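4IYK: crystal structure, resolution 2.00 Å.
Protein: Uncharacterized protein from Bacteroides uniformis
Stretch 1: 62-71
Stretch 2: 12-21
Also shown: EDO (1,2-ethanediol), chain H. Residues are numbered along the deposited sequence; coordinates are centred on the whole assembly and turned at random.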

# COMPACT_ATOMS: atom_id res chain seq x y z
N GLU A 62 4.49 6.77 5.37
CA GLU A 62 4.82 7.88 6.26
C GLU A 62 3.67 8.88 6.29
O GLU A 62 3.09 9.18 5.25
CB GLU A 62 6.12 8.58 5.79
CG GLU A 62 7.35 7.73 6.07
CD GLU A 62 8.54 7.99 5.17
OE1 GLU A 62 8.36 8.06 3.93
OE2 GLU A 62 9.67 8.06 5.71
N TYR A 63 3.32 9.38 7.48
CA TYR A 63 2.24 10.35 7.61
C TYR A 63 2.76 11.61 8.30
O TYR A 63 3.72 11.54 9.05
CB TYR A 63 1.01 9.74 8.34
CG TYR A 63 1.19 9.56 9.83
CD1 TYR A 63 0.82 10.56 10.73
CD2 TYR A 63 1.67 8.36 10.36
CE1 TYR A 63 0.99 10.41 12.10
CE2 TYR A 63 1.84 8.20 11.74
CZ TYR A 63 1.53 9.24 12.60
OH TYR A 63 1.70 9.10 13.95
N ARG A 64 2.11 12.77 8.03
CA ARG A 64 2.46 14.08 8.59
C ARG A 64 1.24 14.98 8.65
O ARG A 64 0.52 15.12 7.67
CB ARG A 64 3.56 14.73 7.75
CG ARG A 64 4.15 15.95 8.42
CD ARG A 64 5.06 16.71 7.48
NE ARG A 64 5.57 17.92 8.12
CZ ARG A 64 6.53 18.68 7.61
NH1 ARG A 64 7.10 18.36 6.45
NH2 ARG A 64 6.92 19.78 8.25
N ASN A 65 1.01 15.61 9.82
CA ASN A 65 -0.12 16.51 10.03
C ASN A 65 0.33 17.69 10.87
O ASN A 65 0.67 17.50 12.02
CB ASN A 65 -1.30 15.77 10.70
CG ASN A 65 -2.63 16.50 10.60
OD1 ASN A 65 -2.71 17.73 10.48
ND2 ASN A 65 -3.73 15.76 10.66
N ASN A 66 0.35 18.90 10.28
CA ASN A 66 0.77 20.10 11.02
C ASN A 66 -0.42 20.90 11.54
O ASN A 66 -0.23 22.03 12.00
CB ASN A 66 1.68 20.98 10.17
CG ASN A 66 3.10 20.49 10.20
OD1 ASN A 66 3.46 19.59 9.46
ND2 ASN A 66 3.90 20.98 11.15
N MSE A 67 -1.62 20.32 11.52
CA MSE A 67 -2.83 21.00 11.99
C MSE A 67 -3.62 20.12 12.98
O MSE A 67 -4.79 19.82 12.73
CB MSE A 67 -3.69 21.36 10.78
CG MSE A 67 -3.82 22.86 10.55
SE MSE A 67 -4.14 23.30 8.67
CE MSE A 67 -5.49 21.95 8.17
N VAL A 68 -3.01 19.72 14.09
CA VAL A 68 -3.74 18.90 15.08
C VAL A 68 -3.82 19.63 16.43
O VAL A 68 -2.99 20.48 16.75
CB VAL A 68 -3.21 17.44 15.24
CG1 VAL A 68 -3.39 16.64 13.95
CG2 VAL A 68 -1.75 17.40 15.69
N PHE A 69 -4.86 19.30 17.20
CA PHE A 69 -5.09 19.91 18.51
C PHE A 69 -4.53 19.03 19.61
O PHE A 69 -4.72 17.81 19.58
CB PHE A 69 -6.59 20.17 18.74
CG PHE A 69 -7.11 21.38 18.00
CD1 PHE A 69 -7.45 21.30 16.65
CD2 PHE A 69 -7.23 22.61 18.63
CE1 PHE A 69 -7.90 22.42 15.95
CE2 PHE A 69 -7.70 23.73 17.94
CZ PHE A 69 -8.03 23.63 16.60
N ALA A 70 -3.79 19.65 20.55
CA ALA A 70 -3.24 18.98 21.72
C ALA A 70 -4.42 18.51 22.54
O ALA A 70 -5.22 19.34 22.98
CB ALA A 70 -2.34 19.91 22.51
N ALA A 71 -4.60 17.17 22.61
CA ALA A 71 -5.72 16.49 23.28
C ALA A 71 -5.43 14.99 23.42
O ALA A 71 -4.36 14.53 23.00
CB ALA A 71 -7.00 16.69 22.48
C1 EDO H . 6.38 18.09 12.01
O1 EDO H . 5.73 17.64 10.83
C2 EDO H . 7.47 19.13 11.67
O2 EDO H . 6.88 20.31 11.16
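Stretch 2 (12-21) GPDASIHGSI

The apolar centre of the contact lies on the sheet face that carries Tyr63, Val68, Ala15 and Ile17. Val68 CG2 sits 3.9 Å from Ala15 CB and 4.0 Å from Ile17 CG2, so one methyl meets two neighbours two residues apart on stretch 2. Tyr63, chi1 in the p well, extends its ring along the same face: its OH is 3.8 Å from Ile17 CG1, which lies at the ring edge, while Gly19 N and His18 C lie over one ring face. Gly19 leaves room for this ring; an ideal CB there would fall 3.0 Å from Tyr63 CE2, a clash.

The backbone beneath is antiparallel. Residues 15-21 are extended, and their axis runs at 178° to that of strand 62-65, with a closest approach of 4.6 Å. Paired hydrogen bonds fix the register: Tyr63 N to Gly19 O is 2.9 Å and Gly19 N to Tyr63 O 3.1 Å; Asn65 N to Ile17 O is 2.7 Å and Ile17 N to Asn65 O 2.8 Å. Between these pairs, Arg64 faces His18, with CA atoms 4.2 Å apart. Past Asn65 the register shifts by one residue in a beta bulge, and Val68 pairs with Ala15: Val68 N to Ala15 O is 3.1 Å at 162°, whereas the return bond, Ala15 N to Val68 O, is weak at 3.0 Å and 126°.

Beyond the bulge, Pro13 CA stands 4.1 Å from the Phe69 ring centroid, 11° off the normal, a CH-pi contact. Pro13 CG also lies 3.6 Å from CG of the selenomethionine Met67.

At the polar edge, Asp14 OD1 accepts a hydrogen bond from Ala70 N at 2.7 Å and 168°. On the face of Arg64 and His18, ethanediol receives Arg64 NH2 at its O2 (3.0 Å), and its C1 lies 3.8 Å from His18 CD2.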

# COMPACT_ATOMS: atom_id res chain seq x y z
N GLY A 12 -6.61 28.25 17.38
CA GLY A 12 -6.14 27.42 16.28
C GLY A 12 -5.35 26.19 16.71
O GLY A 12 -5.22 25.93 17.91
N PRO A 13 -4.81 25.39 15.75
CA PRO A 13 -4.03 24.19 16.14
C PRO A 13 -2.71 24.54 16.84
O PRO A 13 -2.01 25.48 16.44
CB PRO A 13 -3.78 23.48 14.80
CG PRO A 13 -4.67 24.14 13.81
CD PRO A 13 -4.86 25.54 14.28
N ASP A 14 -2.39 23.79 17.89
CA ASP A 14 -1.21 23.97 18.73
C ASP A 14 -0.26 22.75 18.66
O ASP A 14 0.70 22.67 19.44
CB ASP A 14 -1.63 24.24 20.20
CG ASP A 14 -2.54 23.18 20.84
OD1 ASP A 14 -2.95 22.23 20.13
OD2 ASP A 14 -2.86 23.33 22.04
N ALA A 15 -0.50 21.82 17.73
CA ALA A 15 0.33 20.63 17.64
C ALA A 15 0.52 20.11 16.21
O ALA A 15 -0.20 20.49 15.28
CB ALA A 15 -0.23 19.53 18.53
N SER A 16 1.52 19.24 16.05
CA SER A 16 1.84 18.57 14.79
C SER A 16 2.19 17.13 15.11
O SER A 16 2.57 16.86 16.25
CB SER A 16 2.96 19.28 14.04
OG SER A 16 4.10 19.46 14.87
N ILE A 17 1.97 16.21 14.17
CA ILE A 17 2.26 14.80 14.40
C ILE A 17 2.72 14.16 13.08
O ILE A 17 2.24 14.50 12.00
CB ILE A 17 1.07 14.03 15.05
CG1 ILE A 17 1.49 12.61 15.49
CG2 ILE A 17 -0.21 14.03 14.14
CD1 ILE A 17 0.72 12.06 16.74
N HIS A 18 3.70 13.28 13.18
CA HIS A 18 4.23 12.56 12.02
C HIS A 18 4.67 11.19 12.53
O HIS A 18 4.78 10.98 13.74
CB HIS A 18 5.38 13.33 11.34
CG HIS A 18 6.52 13.59 12.27
ND1 HIS A 18 7.61 12.73 12.35
CD2 HIS A 18 6.65 14.55 13.22
CE1 HIS A 18 8.37 13.22 13.32
NE2 HIS A 18 7.84 14.31 13.88
N GLY A 19 4.89 10.27 11.61
CA GLY A 19 5.29 8.91 11.94
C GLY A 19 5.15 7.98 10.77
O GLY A 19 5.00 8.42 9.63
N SER A 20 5.19 6.67 11.05
CA SER A 20 5.17 5.67 10.01
C SER A 20 4.29 4.50 10.32
O SER A 20 4.09 4.18 11.49
CB SER A 20 6.60 5.14 9.80
OG SER A 20 7.49 6.14 9.34
N ILE A 21 3.77 3.85 9.25
CA ILE A 21 3.05 2.58 9.35
C ILE A 21 4.13 1.53 9.13
O ILE A 21 4.74 1.49 8.05
CB ILE A 21 1.84 2.43 8.37
CG1 ILE A 21 0.82 3.63 8.45
CG2 ILE A 21 1.13 1.05 8.60
CD1 ILE A 21 0.17 3.93 9.92